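Local coordinates for protein methylocystis parvus OBBP MbnE (Methylocystis parvus OBBP, PDB 5ICQ) that probably captures methanobactin in the periplasm, as a family 5 extracellular solute-binding protein of the methanobactin transport machinery, at residues H36-H41 with Q116-D121; V127-D132 with V181-T186; R339-M344 with R419-L424; P443-I448 with G470-V475. All blocks are in the same frame, centred on the assembly; numbering follows the deposited sequence. Where two conformers were deposited one is given.

Contact 1: residues H36-H41 with Q116-D121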
loop_
_atom_site.group_PDB
_atom_site.type_symbol
_atom_site.label_atom_id
_atom_site.label_comp_id
_atom_site.label_asym_id
_atom_site.label_seq_id
_atom_site.Cartn_x
_atom_site.Cartn_y
_atom_site.Cartn_z
ATOM N N HIS A 36 7.162 -6.419 25.179
ATOM C CA HIS A 36 5.766 -6.011 25.062
ATOM C C HIS A 36 5.537 -5.113 23.855
ATOM O O HIS A 36 4.521 -4.417 23.778
ATOM C CB HIS A 36 5.298 -5.322 26.339
ATOM C CG HIS A 36 5.175 -6.255 27.499
ATOM N ND1 HIS A 36 6.247 -6.595 28.296
ATOM C CD2 HIS A 36 4.114 -6.946 27.978
ATOM C CE1 HIS A 36 5.847 -7.442 29.227
ATOM N NE2 HIS A 36 4.557 -7.670 29.058
ATOM N N GLY A 37 6.470 -5.114 22.920
ATOM C CA GLY A 37 6.379 -4.336 21.707
ATOM C C GLY A 37 7.408 -4.859 20.733
ATOM O O GLY A 37 8.462 -5.360 21.140
ATOM N N LEU A 38 7.113 -4.763 19.445
ATOM C CA LEU A 38 8.012 -5.256 18.411
ATOM C C LEU A 38 7.975 -4.260 17.262
ATOM O O LEU A 38 6.951 -4.153 16.578
ATOM C CB LEU A 38 7.591 -6.647 17.941
ATOM C CG LEU A 38 8.427 -7.252 16.818
ATOM C CD1 LEU A 38 9.876 -7.316 17.230
ATOM C CD2 LEU A 38 7.899 -8.638 16.463
ATOM N N ALA A 39 9.072 -3.526 17.062
ATOM C CA ALA A 39 9.219 -2.639 15.913
ATOM C C ALA A 39 10.041 -3.338 14.842
ATOM O O ALA A 39 10.995 -4.056 15.154
ATOM C CB ALA A 39 9.902 -1.323 16.301
ATOM N N MET A 40 9.678 -3.114 13.571
ATOM C CA MET A 40 10.451 -3.714 12.488
ATOM C C MET A 40 11.907 -3.267 12.552
ATOM O O MET A 40 12.825 -4.088 12.405
ATOM C CB MET A 40 9.844 -3.357 11.126
ATOM C CG MET A 40 10.621 -3.948 9.942
ATOM S SD MET A 40 10.776 -5.762 10.075
ATOM C CE MET A 40 12.206 -6.070 9.034
ATOM N N HIS A 41 12.132 -1.967 12.777
ATOM C CA HIS A 41 13.461 -1.390 12.933
ATOM C C HIS A 41 13.498 -0.536 14.191
ATOM O O HIS A 41 12.561 0.217 14.470
ATOM C CB HIS A 41 13.858 -0.533 11.715
ATOM C CG HIS A 41 13.687 -1.232 10.407
ATOM N ND1 HIS A 41 14.601 -2.148 9.928
ATOM C CD2 HIS A 41 12.707 -1.153 9.476
ATOM C CE1 HIS A 41 14.192 -2.602 8.758
ATOM N NE2 HIS A 41 13.044 -2.019 8.462
ATOM N N GLN A 116 -0.047 -11.587 24.887
ATOM C CA GLN A 116 0.218 -10.539 25.864
ATOM C C GLN A 116 1.690 -10.146 25.918
ATOM O O GLN A 116 2.000 -9.045 26.381
ATOM C CB GLN A 116 -0.274 -10.956 27.259
ATOM C CG GLN A 116 0.574 -11.967 27.984
ATOM C CD GLN A 116 0.039 -12.252 29.386
ATOM O OE1 GLN A 116 -1.155 -12.088 29.652
ATOM N NE2 GLN A 116 0.922 -12.663 30.288
ATOM N N SER A 117 2.597 -10.993 25.432
ATOM C CA SER A 117 4.011 -10.635 25.371
ATOM C C SER A 117 4.699 -11.570 24.389
ATOM O O SER A 117 4.116 -12.557 23.931
ATOM C CB SER A 117 4.677 -10.698 26.755
ATOM O OG SER A 117 4.817 -12.040 27.195
ATOM N N ILE A 118 5.959 -11.238 24.072
ATOM C CA ILE A 118 6.740 -12.007 23.116
ATOM C C ILE A 118 8.139 -12.241 23.671
ATOM O O ILE A 118 8.661 -11.471 24.484
ATOM C CB ILE A 118 6.823 -11.330 21.728
ATOM C CG1 ILE A 118 7.483 -9.956 21.827
ATOM C CG2 ILE A 118 5.440 -11.207 21.095
ATOM C CD1 ILE A 118 7.951 -9.439 20.491
ATOM N N ASP A 119 8.727 -13.360 23.249
ATOM C CA ASP A 119 10.127 -13.681 23.506
ATOM C C ASP A 119 10.826 -13.745 22.160
ATOM O O ASP A 119 10.512 -14.613 21.343
ATOM C CB ASP A 119 10.293 -15.016 24.230
ATOM C CG ASP A 119 9.889 -14.949 25.680
ATOM O OD1 ASP A 119 9.639 -16.022 26.266
ATOM O OD2 ASP A 119 9.821 -13.829 26.231
ATOM N N ILE A 120 11.769 -12.839 21.926
ATOM C CA ILE A 120 12.451 -12.785 20.641
ATOM C C ILE A 120 13.890 -12.358 20.877
ATOM O O ILE A 120 14.186 -11.602 21.807
ATOM C CB ILE A 120 11.707 -11.837 19.670
ATOM C CG1 ILE A 120 12.227 -11.989 18.243
ATOM C CG2 ILE A 120 11.789 -10.391 20.157
ATOM C CD1 ILE A 120 11.408 -11.191 17.213
ATOM N N ASP A 121 14.794 -12.880 20.051
ATOM C CA ASP A 121 16.194 -12.504 20.150
ATOM C C ASP A 121 16.514 -11.406 19.145
ATOM O O ASP A 121 15.790 -11.219 18.163
ATOM C CB ASP A 121 17.098 -13.725 19.919
ATOM C CG ASP A 121 16.893 -14.366 18.560
ATOM O OD1 ASP A 121 15.778 -14.266 18.007
ATOM O OD2 ASP A 121 17.851 -14.983 18.042
#

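Contact 2: residues V127-D132 with V181-T186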
loop_
_atom_site.group_PDB
_atom_site.type_symbol
_atom_site.label_atom_id
_atom_site.label_comp_id
_atom_site.label_asym_id
_atom_site.label_seq_id
_atom_site.Cartn_x
_atom_site.Cartn_y
_atom_site.Cartn_z
ATOM N N VAL A 127 11.008 -16.823 17.784
ATOM C CA VAL A 127 10.028 -15.999 18.479
ATOM C C VAL A 127 8.994 -16.897 19.143
ATOM O O VAL A 127 8.474 -17.826 18.516
ATOM C CB VAL A 127 9.366 -14.983 17.528
ATOM C CG1 VAL A 127 8.712 -15.676 16.324
ATOM C CG2 VAL A 127 8.371 -14.114 18.289
ATOM N N THR A 128 8.719 -16.639 20.418
ATOM C CA THR A 128 7.649 -17.302 21.151
ATOM C C THR A 128 6.614 -16.269 21.569
ATOM O O THR A 128 6.961 -15.216 22.114
ATOM C CB THR A 128 8.175 -18.042 22.387
ATOM O OG1 THR A 128 9.065 -19.088 21.973
ATOM C CG2 THR A 128 7.017 -18.658 23.177
ATOM N N PHE A 129 5.348 -16.574 21.313
ATOM C CA PHE A 129 4.237 -15.728 21.726
ATOM C C PHE A 129 3.619 -16.305 22.990
ATOM O O PHE A 129 3.295 -17.496 23.035
ATOM C CB PHE A 129 3.189 -15.635 20.622
ATOM C CG PHE A 129 3.697 -14.984 19.374
ATOM C CD1 PHE A 129 3.660 -13.605 19.236
ATOM C CD2 PHE A 129 4.211 -15.746 18.338
ATOM C CE1 PHE A 129 4.131 -12.985 18.070
ATOM C CE2 PHE A 129 4.684 -15.140 17.173
ATOM C CZ PHE A 129 4.645 -13.757 17.040
ATOM N N HIS A 130 3.468 -15.466 24.011
ATOM C CA HIS A 130 2.752 -15.828 25.232
ATOM C C HIS A 130 1.319 -15.325 25.104
ATOM O O HIS A 130 1.084 -14.114 25.098
ATOM C CB HIS A 130 3.417 -15.218 26.463
ATOM C CG HIS A 130 4.731 -15.830 26.818
ATOM N ND1 HIS A 130 5.851 -15.701 26.025
ATOM C CD2 HIS A 130 5.111 -16.558 27.895
ATOM C CE1 HIS A 130 6.862 -16.332 26.593
ATOM N NE2 HIS A 130 6.442 -16.856 27.731
ATOM N N LEU A 131 0.361 -16.252 25.028
ATOM C CA LEU A 131 -1.027 -15.879 24.790
ATOM C C LEU A 131 -1.691 -15.348 26.053
ATOM O O LEU A 131 -1.431 -15.828 27.160
ATOM C CB LEU A 131 -1.817 -17.078 24.262
ATOM C CG LEU A 131 -1.191 -17.801 23.070
ATOM C CD1 LEU A 131 -2.081 -18.948 22.614
ATOM C CD2 LEU A 131 -0.952 -16.821 21.947
ATOM N N ASP A 132 -2.574 -14.371 25.877
ATOM C CA ASP A 132 -3.313 -13.790 27.000
ATOM C C ASP A 132 -4.390 -14.769 27.449
ATOM O O ASP A 132 -5.278 -15.103 26.651
ATOM C CB ASP A 132 -3.952 -12.463 26.589
ATOM C CG ASP A 132 -4.429 -11.638 27.783
ATOM O OD1 ASP A 132 -4.962 -12.220 28.751
ATOM O OD2 ASP A 132 -4.252 -10.401 27.749
ATOM N N VAL A 181 3.228 -20.275 21.922
ATOM C CA VAL A 181 3.502 -20.741 20.565
ATOM C C VAL A 181 4.941 -20.367 20.231
ATOM O O VAL A 181 5.287 -19.178 20.214
ATOM C CB VAL A 181 2.540 -20.129 19.536
ATOM C CG1 VAL A 181 2.862 -20.661 18.137
ATOM C CG2 VAL A 181 1.095 -20.413 19.919
ATOM N N ALA A 182 5.770 -21.375 19.951
ATOM C CA ALA A 182 7.190 -21.194 19.660
ATOM C C ALA A 182 7.438 -21.426 18.176
ATOM O O ALA A 182 7.129 -22.505 17.650
ATOM C CB ALA A 182 8.038 -22.152 20.499
ATOM N N TYR A 183 7.996 -20.420 17.505
ATOM C CA TYR A 183 8.387 -20.529 16.103
ATOM C C TYR A 183 9.913 -20.584 16.004
ATOM O O TYR A 183 10.603 -19.671 16.484
ATOM C CB TYR A 183 7.857 -19.356 15.276
ATOM C CG TYR A 183 6.358 -19.329 15.080
ATOM C CD1 TYR A 183 5.742 -20.187 14.179
ATOM C CD2 TYR A 183 5.563 -18.401 15.748
ATOM C CE1 TYR A 183 4.377 -20.152 13.975
ATOM C CE2 TYR A 183 4.189 -18.359 15.548
ATOM C CZ TYR A 183 3.603 -19.232 14.659
ATOM O OH TYR A 183 2.239 -19.188 14.464
ATOM N N ASP A 184 10.421 -21.654 15.380
ATOM C CA ASP A 184 11.828 -21.829 15.037
ATOM C C ASP A 184 12.130 -21.187 13.688
ATOM O O ASP A 184 11.649 -21.654 12.652
ATOM C CB ASP A 184 12.115 -23.330 15.067
ATOM C CG ASP A 184 13.467 -23.734 14.455
ATOM O OD1 ASP A 184 14.069 -23.030 13.653
ATOM O OD2 ASP A 184 13.970 -24.803 14.856
ATOM N N LEU A 185 12.966 -20.139 13.692
ATOM C CA LEU A 185 13.382 -19.479 12.458
ATOM C C LEU A 185 14.888 -19.610 12.208
ATOM O O LEU A 185 15.469 -18.760 11.539
ATOM C CB LEU A 185 12.985 -17.998 12.467
ATOM C CG LEU A 185 11.597 -17.625 13.004
ATOM C CD1 LEU A 185 11.392 -16.103 12.976
ATOM C CD2 LEU A 185 10.530 -18.330 12.214
ATOM N N THR A 186 15.553 -20.642 12.739
ATOM C CA THR A 186 16.996 -20.763 12.506
ATOM C C THR A 186 17.308 -20.928 11.025
ATOM O O THR A 186 16.674 -21.725 10.326
ATOM C CB THR A 186 17.619 -21.928 13.280
ATOM O OG1 THR A 186 16.793 -23.094 13.187
ATOM C CG2 THR A 186 17.950 -21.557 14.727
HETATM O O HOH W 1 10.619 -20.076 19.445
#

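Contact 3: residues R339-M344 with R419-L424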
loop_
_atom_site.group_PDB
_atom_site.type_symbol
_atom_site.label_atom_id
_atom_site.label_comp_id
_atom_site.label_asym_id
_atom_site.label_seq_id
_atom_site.Cartn_x
_atom_site.Cartn_y
_atom_site.Cartn_z
ATOM N N ARG A 339 15.827 6.572 -22.021
ATOM C CA ARG A 339 14.675 6.602 -21.128
ATOM C C ARG A 339 14.593 7.935 -20.400
ATOM O O ARG A 339 13.502 8.504 -20.265
ATOM C CB ARG A 339 14.727 5.442 -20.125
ATOM C CG ARG A 339 14.793 4.078 -20.826
ATOM C CD ARG A 339 14.543 2.894 -19.885
ATOM N NE ARG A 339 15.565 2.769 -18.834
ATOM C CZ ARG A 339 16.585 1.921 -18.866
ATOM N NH1 ARG A 339 16.783 1.147 -19.944
ATOM N NH2 ARG A 339 17.427 1.855 -17.841
ATOM N N GLU A 340 15.732 8.442 -19.914
ATOM C CA GLU A 340 15.732 9.756 -19.266
ATOM C C GLU A 340 15.253 10.841 -20.222
ATOM O O GLU A 340 14.433 11.695 -19.855
ATOM C CB GLU A 340 17.125 10.103 -18.727
ATOM C CG GLU A 340 17.169 11.538 -18.173
ATOM C CD GLU A 340 18.441 11.883 -17.409
ATOM O OE1 GLU A 340 19.424 11.120 -17.470
ATOM O OE2 GLU A 340 18.445 12.933 -16.729
ATOM N N ALA A 341 15.760 10.826 -21.462
ATOM C CA ALA A 341 15.358 11.837 -22.438
ATOM C C ALA A 341 13.862 11.783 -22.731
ATOM O O ALA A 341 13.199 12.827 -22.815
ATOM C CB ALA A 341 16.148 11.650 -23.736
ATOM N N PHE A 342 13.309 10.580 -22.916
ATOM C CA PHE A 342 11.878 10.482 -23.175
ATOM C C PHE A 342 11.080 11.004 -21.990
ATOM O O PHE A 342 10.033 11.641 -22.164
ATOM C CB PHE A 342 11.475 9.038 -23.478
ATOM C CG PHE A 342 11.693 8.620 -24.903
ATOM C CD1 PHE A 342 12.692 9.195 -25.677
ATOM C CD2 PHE A 342 10.882 7.639 -25.475
ATOM C CE1 PHE A 342 12.888 8.788 -26.996
ATOM C CE2 PHE A 342 11.073 7.230 -26.787
ATOM C CZ PHE A 342 12.081 7.804 -27.551
ATOM N N GLY A 343 11.574 10.757 -20.778
ATOM C CA GLY A 343 10.891 11.238 -19.591
ATOM C C GLY A 343 10.799 12.747 -19.533
ATOM O O GLY A 343 9.841 13.291 -18.983
ATOM N N MET A 344 11.785 13.442 -20.103
ATOM C CA MET A 344 11.777 14.902 -20.122
ATOM C C MET A 344 10.600 15.468 -20.889
ATOM O O MET A 344 10.257 16.641 -20.708
ATOM C CB MET A 344 13.052 15.434 -20.771
ATOM C CG MET A 344 14.299 15.211 -19.973
ATOM S SD MET A 344 15.709 15.820 -20.920
ATOM C CE MET A 344 17.010 15.435 -19.747
ATOM N N ARG A 419 15.347 20.473 -26.513
ATOM C CA ARG A 419 16.786 20.514 -26.765
ATOM C C ARG A 419 17.552 19.647 -25.772
ATOM O O ARG A 419 18.517 18.967 -26.146
ATOM C CB ARG A 419 17.289 21.963 -26.713
ATOM C CG ARG A 419 18.795 22.122 -26.601
ATOM C CD ARG A 419 19.523 21.871 -27.917
ATOM N NE ARG A 419 18.738 22.287 -29.070
ATOM C CZ ARG A 419 18.469 21.505 -30.111
ATOM N NH1 ARG A 419 18.938 20.265 -30.153
ATOM N NH2 ARG A 419 17.739 21.965 -31.119
ATOM N N ARG A 420 17.157 19.670 -24.497
ATOM C CA ARG A 420 17.818 18.802 -23.529
ATOM C C ARG A 420 17.620 17.339 -23.891
ATOM O O ARG A 420 18.559 16.536 -23.804
ATOM C CB ARG A 420 17.288 19.067 -22.126
ATOM C CG ARG A 420 17.605 20.443 -21.595
ATOM C CD ARG A 420 16.979 20.619 -20.210
ATOM N NE ARG A 420 17.129 21.980 -19.712
ATOM C CZ ARG A 420 16.557 22.417 -18.597
ATOM N NH1 ARG A 420 15.792 21.590 -17.894
ATOM N NH2 ARG A 420 16.740 23.671 -18.194
ATOM N N ALA A 421 16.403 16.978 -24.295
ATOM C CA ALA A 421 16.123 15.596 -24.673
ATOM C C ALA A 421 16.933 15.179 -25.896
ATOM O O ALA A 421 17.535 14.100 -25.920
ATOM C CB ALA A 421 14.626 15.424 -24.931
ATOM N N LEU A 422 16.959 16.021 -26.929
ATOM C CA LEU A 422 17.685 15.664 -28.147
ATOM C C LEU A 422 19.184 15.556 -27.902
ATOM O O LEU A 422 19.851 14.703 -28.504
ATOM C CB LEU A 422 17.385 16.690 -29.244
ATOM C CG LEU A 422 15.953 16.596 -29.767
ATOM C CD1 LEU A 422 15.580 17.815 -30.611
ATOM C CD2 LEU A 422 15.800 15.309 -30.568
ATOM N N ASP A 423 19.740 16.401 -27.028
ATOM C CA ASP A 423 21.163 16.287 -26.722
ATOM C C ASP A 423 21.473 14.960 -26.045
ATOM O O ASP A 423 22.472 14.307 -26.371
ATOM C CB ASP A 423 21.626 17.456 -25.840
ATOM C CG ASP A 423 21.583 18.793 -26.563
ATOM O OD1 ASP A 423 21.402 18.815 -27.798
ATOM O OD2 ASP A 423 21.729 19.834 -25.887
ATOM N N LEU A 424 20.635 14.544 -25.092
ATOM C CA LEU A 424 20.819 13.238 -24.464
ATOM C C LEU A 424 20.678 12.116 -25.480
ATOM O O LEU A 424 21.459 11.155 -25.480
ATOM C CB LEU A 424 19.798 13.035 -23.341
ATOM C CG LEU A 424 20.253 13.019 -21.893
ATOM C CD1 LEU A 424 19.076 12.663 -21.001
ATOM C CD2 LEU A 424 21.420 12.055 -21.693
#

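Contact 4: residues P443-I448 with G470-V475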
loop_
_atom_site.group_PDB
_atom_site.type_symbol
_atom_site.label_atom_id
_atom_site.label_comp_id
_atom_site.label_asym_id
_atom_site.label_seq_id
_atom_site.Cartn_x
_atom_site.Cartn_y
_atom_site.Cartn_z
ATOM N N PRO A 443 13.252 4.697 -38.099
ATOM C CA PRO A 443 12.526 5.708 -37.318
ATOM C C PRO A 443 12.057 5.130 -35.991
ATOM O O PRO A 443 11.673 3.961 -35.905
ATOM C CB PRO A 443 11.339 6.076 -38.219
ATOM C CG PRO A 443 11.644 5.480 -39.568
ATOM C CD PRO A 443 12.514 4.299 -39.309
ATOM N N PHE A 444 12.108 5.949 -34.946
ATOM C CA PHE A 444 11.760 5.455 -33.615
ATOM C C PHE A 444 10.243 5.470 -33.460
ATOM O O PHE A 444 9.603 6.517 -33.648
ATOM C CB PHE A 444 12.420 6.294 -32.516
ATOM C CG PHE A 444 12.504 5.578 -31.190
ATOM C CD1 PHE A 444 11.365 5.369 -30.422
ATOM C CD2 PHE A 444 13.716 5.070 -30.735
ATOM C CE1 PHE A 444 11.427 4.695 -29.213
ATOM C CE2 PHE A 444 13.790 4.388 -29.523
ATOM C CZ PHE A 444 12.641 4.202 -28.763
ATOM N N SER A 445 9.662 4.315 -33.131
ATOM C CA SER A 445 8.234 4.277 -32.851
ATOM C C SER A 445 7.934 3.172 -31.847
ATOM O O SER A 445 8.640 2.164 -31.775
ATOM C CB SER A 445 7.404 4.094 -34.131
ATOM O OG SER A 445 7.435 2.769 -34.581
ATOM N N PHE A 446 6.886 3.384 -31.056
ATOM C CA PHE A 446 6.525 2.412 -30.031
ATOM C C PHE A 446 5.061 2.589 -29.671
ATOM O O PHE A 446 4.404 3.545 -30.087
ATOM C CB PHE A 446 7.429 2.524 -28.792
ATOM C CG PHE A 446 7.184 3.746 -27.913
ATOM C CD1 PHE A 446 7.783 4.961 -28.203
ATOM C CD2 PHE A 446 6.400 3.651 -26.765
ATOM C CE1 PHE A 446 7.592 6.069 -27.382
ATOM C CE2 PHE A 446 6.190 4.761 -25.934
ATOM C CZ PHE A 446 6.793 5.973 -26.242
ATOM N N GLU A 447 4.558 1.652 -28.879
ATOM C CA GLU A 447 3.154 1.631 -28.503
ATOM C C GLU A 447 3.026 1.742 -26.991
ATOM O O GLU A 447 3.760 1.072 -26.256
ATOM C CB GLU A 447 2.506 0.336 -28.988
ATOM C CG GLU A 447 1.103 0.108 -28.457
ATOM C CD GLU A 447 0.661 -1.333 -28.670
ATOM O OE1 GLU A 447 -0.002 -1.619 -29.679
ATOM O OE2 GLU A 447 1.009 -2.181 -27.831
ATOM N N ILE A 448 2.092 2.575 -26.524
ATOM C CA ILE A 448 1.697 2.601 -25.113
ATOM C C ILE A 448 0.400 1.824 -24.980
ATOM O O ILE A 448 -0.630 2.231 -25.530
ATOM C CB ILE A 448 1.504 4.034 -24.587
ATOM C CG1 ILE A 448 2.777 4.868 -24.766
ATOM C CG2 ILE A 448 1.068 3.998 -23.094
ATOM C CD1 ILE A 448 2.594 6.345 -24.361
ATOM N N GLY A 470 10.207 13.942 -32.893
ATOM C CA GLY A 470 10.272 12.987 -33.986
ATOM C C GLY A 470 9.972 11.546 -33.630
ATOM O O GLY A 470 10.382 10.642 -34.366
ATOM N N VAL A 471 9.260 11.299 -32.536
ATOM C CA VAL A 471 9.001 9.946 -32.049
ATOM C C VAL A 471 7.541 9.605 -32.316
ATOM O O VAL A 471 6.643 10.347 -31.906
ATOM C CB VAL A 471 9.328 9.817 -30.550
ATOM C CG1 VAL A 471 8.838 8.467 -30.012
ATOM C CG2 VAL A 471 10.828 9.981 -30.325
ATOM N N GLU A 472 7.308 8.486 -32.996
ATOM C CA GLU A 472 5.960 8.027 -33.308
ATOM C C GLU A 472 5.448 7.161 -32.159
ATOM O O GLU A 472 6.079 6.164 -31.807
ATOM C CB GLU A 472 5.960 7.245 -34.619
ATOM C CG GLU A 472 4.633 6.566 -34.940
ATOM C CD GLU A 472 4.699 5.794 -36.241
ATOM O OE1 GLU A 472 5.049 6.404 -37.276
ATOM O OE2 GLU A 472 4.424 4.578 -36.226
ATOM N N VAL A 473 4.319 7.543 -31.565
ATOM C CA VAL A 473 3.778 6.824 -30.410
ATOM C C VAL A 473 2.345 6.419 -30.718
ATOM O O VAL A 473 1.487 7.281 -30.929
ATOM C CB VAL A 473 3.824 7.670 -29.130
ATOM C CG1 VAL A 473 3.368 6.825 -27.928
ATOM C CG2 VAL A 473 5.233 8.256 -28.906
ATOM N N ARG A 474 2.075 5.120 -30.717
ATOM C CA ARG A 474 0.717 4.631 -30.887
ATOM C C ARG A 474 0.115 4.301 -29.526
ATOM O O ARG A 474 0.710 3.550 -28.746
ATOM C CB ARG A 474 0.723 3.399 -31.793
ATOM C CG ARG A 474 1.399 3.682 -33.130
ATOM C CD ARG A 474 1.961 2.434 -33.797
ATOM N NE ARG A 474 3.349 2.160 -33.418
ATOM C CZ ARG A 474 3.764 1.012 -32.892
ATOM N NH1 ARG A 474 2.901 0.029 -32.677
ATOM N NH2 ARG A 474 5.041 0.839 -32.587
ATOM N N VAL A 475 -1.060 4.856 -29.241
ATOM C CA VAL A 475 -1.751 4.611 -27.975
ATOM C C VAL A 475 -2.873 3.625 -28.264
ATOM O O VAL A 475 -3.773 3.924 -29.061
ATOM C CB VAL A 475 -2.296 5.915 -27.367
ATOM C CG1 VAL A 475 -3.089 5.641 -26.070
ATOM C CG2 VAL A 475 -1.153 6.882 -27.093
HETATM O O HOH W 2 9.742 8.340 -35.668
#

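Contact 1: residues H36-H41 with Q116-D121
Leu38 carries the apolar half of this contact, meeting Ile118 and Ile120 with different atoms. Its CB rests against CD1 of Ile118 at 3.8 Å. Beyond it, the side chain runs out anti to the backbone N (chi1 178°) and forks at CG. Of the two branches, CD2 turns back to the same Ile118 CD1, 4.1 Å away, while CD1 reaches CD1 of Ile120 at 4.2 Å. Both isoleucines cross the leucine roughly at right angles and touch it with CD1. Ile118 adopts two conformations, however, and its CD1 contacts hold for the one described, with CG1 between the backbone N and the carbonyl carbon (chi1 60°); they are less certain than the touch between Leu38 and Ile120. No hydrogen bond links the two segments. Strand 38-39 joins the antiparallel sheet through an earlier part of strand 109-120, where Leu38 pairs with Leu110, and residues 116-121 follow a corner in that long strand, with Gln116 and Ser117 forming a classic beta bulge opposite His130. At the bulge the chemistry changes. Ser117 CB sits over one face of the His36 ring in a CH-pi contact, 4.1 Å from its centroid and displaced toward the rim. His36 CD2 also approaches the carbonyl O of Gln116 obliquely, at 3.4 Å. Leu195 of helix 193-198 packs on Leu38, and Pro194 on Ile120.

Contact 2: residues V127-D132 with V181-T186
Tyr183 O is gripped from two directions, by the amide of Val127 at 3.2 Å and by a water that donates to it at 3.0 Å. The amide bond belongs to an antiparallel beta ladder between strands 126-131 and 180-184, in which Val127-Tyr183 and Phe129-Val181 are hydrogen-bonded pairs and Thr128-Ala182, between them, is a non-hydrogen-bonded pair. Each hydrogen-bonded pair is closed by two backbone bonds; the return bond from Tyr183 N to Val127 O is 2.8 Å long and nearly straight, at 168°. On the face carrying Thr128 and Ala182, the threonine OG1 lies beside its backbone N (chi1 -63°), where it both touches Ala182 CB and hydrogen-bonds the water held by Tyr183 O. The same water thus ties a side-chain hydroxyl to the ladder. The other face is largely apolar and buried: Val127, Phe129, Val181 and Tyr183 point into it, and helices 145-158 and 193-198 cover it. Val127 CG1 lies alongside Tyr183 CB, 3.9 Å away. The two aromatic rings meet rim to rim, their planes turned 82° apart and neither over the other's face, with Phe129 CE2 and Tyr183 CE2 3.6 Å apart.

Contact 3: residues R339-M344 with R419-L424
Two antiparallel helices, 336-343 and 415-427, pack here with two alanines at their closest approach. The axes of their touching segments approach to 8.5 Å, at 167° between N-to-C directions. Ala341 and Ala421 mark the nearest backbone approach, and each puts its methyl against the other's carbonyl oxygen: Ala341 CB lies 3.6 Å from Ala421 O, and Ala421 CB is equally close to Ala341 O. Larger side chains fill in around this pair. Leu424 CB packs on Ala341 CB at 3.9 Å, while its CD1 lies between the side chains of Glu340 and Met344. That methyl touches Glu340 CG at 3.6 Å and Met344 CE at 3.7 Å, the leucine side chain crossing both at about a right angle. In Met344, chi2 of 177° carries SD beside the backbone N of Ala421, 3.6 Å away, and near Arg420 CB, and chi3 of 180° sends CE on to the leucine. Glu340 lends this interface mainly its aliphatic stem; its carboxylate continues past Leu424 to a salt bridge with Arg395. With no hydrogen bond or salt bridge between the segments, the helices are joined here by van der Waals contact, and the small alanine side chains probably let them come this close.

Contact 4: residues P443-I448 with G470-V475
The ring of Phe446 has Val473 CG1 over one face, a CH-pi contact 4.2 Å from the ring centroid, and Val471 CG1 at its edge, 3.8 Å from CE1. Phe446 and Val473 sit on neighbouring parallel strands, 442-450 and 472-477, joined through helix 453-467 in a beta-alpha-beta unit. A second flat group, the Arg474 guanidinium, occupies the opposite side of the sheet: a bend at chi3 (-90°) folds it back over the neighbouring strand, so that one face covers the backbone of Phe446 and CB of Glu447, while Ser445 O lies at its edge, in its plane. The Glu447 carboxylate is near it but lies well out of the guanidinium plane, with no N-H pointing at it; its salt bridge is to Arg486. Four backbone hydrogen bonds stitch the strands. Phe446 N-H donates to Glu472 O (N to O 3.0 Å), Phe446 O accepts from Arg474 N at 2.9 Å, and the ladder runs on through Ile448 N to Arg474 O at 2.8 Å. Next to the Phe446 ring, Val473 CG1 also meets Ile448 CD1, extending the apolar layer beneath helix 453-467. At the start of the pairing, Phe444 O accepts from Glu472 N, and one water donates both to this oxygen and to Gly470 O, at 2.7 Å each.

Overall arrangement
The four contacts follow one another along the chain, each closing before the next opens, and gather into two distant groups on opposite sides of the chain's centre. Contacts 1 and 2, with centres 10 Å apart, share one antiparallel sheet: strands 109-120 and 126-131 are neighbours, and Ile118 packs on Phe129. Contacts 3 and 4 have centres about 15 Å apart and are joined by Phe342 of helix 336-343, whose ring packs against Phe444, Phe446 and Val471 beside a mixed sheet. Between the groups, centres are 49 to 56 Å apart and no atoms touch. Such separation suits the elongated, multi-lobed build of solute-binding proteins, each pair of contacts belonging to a separate part of the fold.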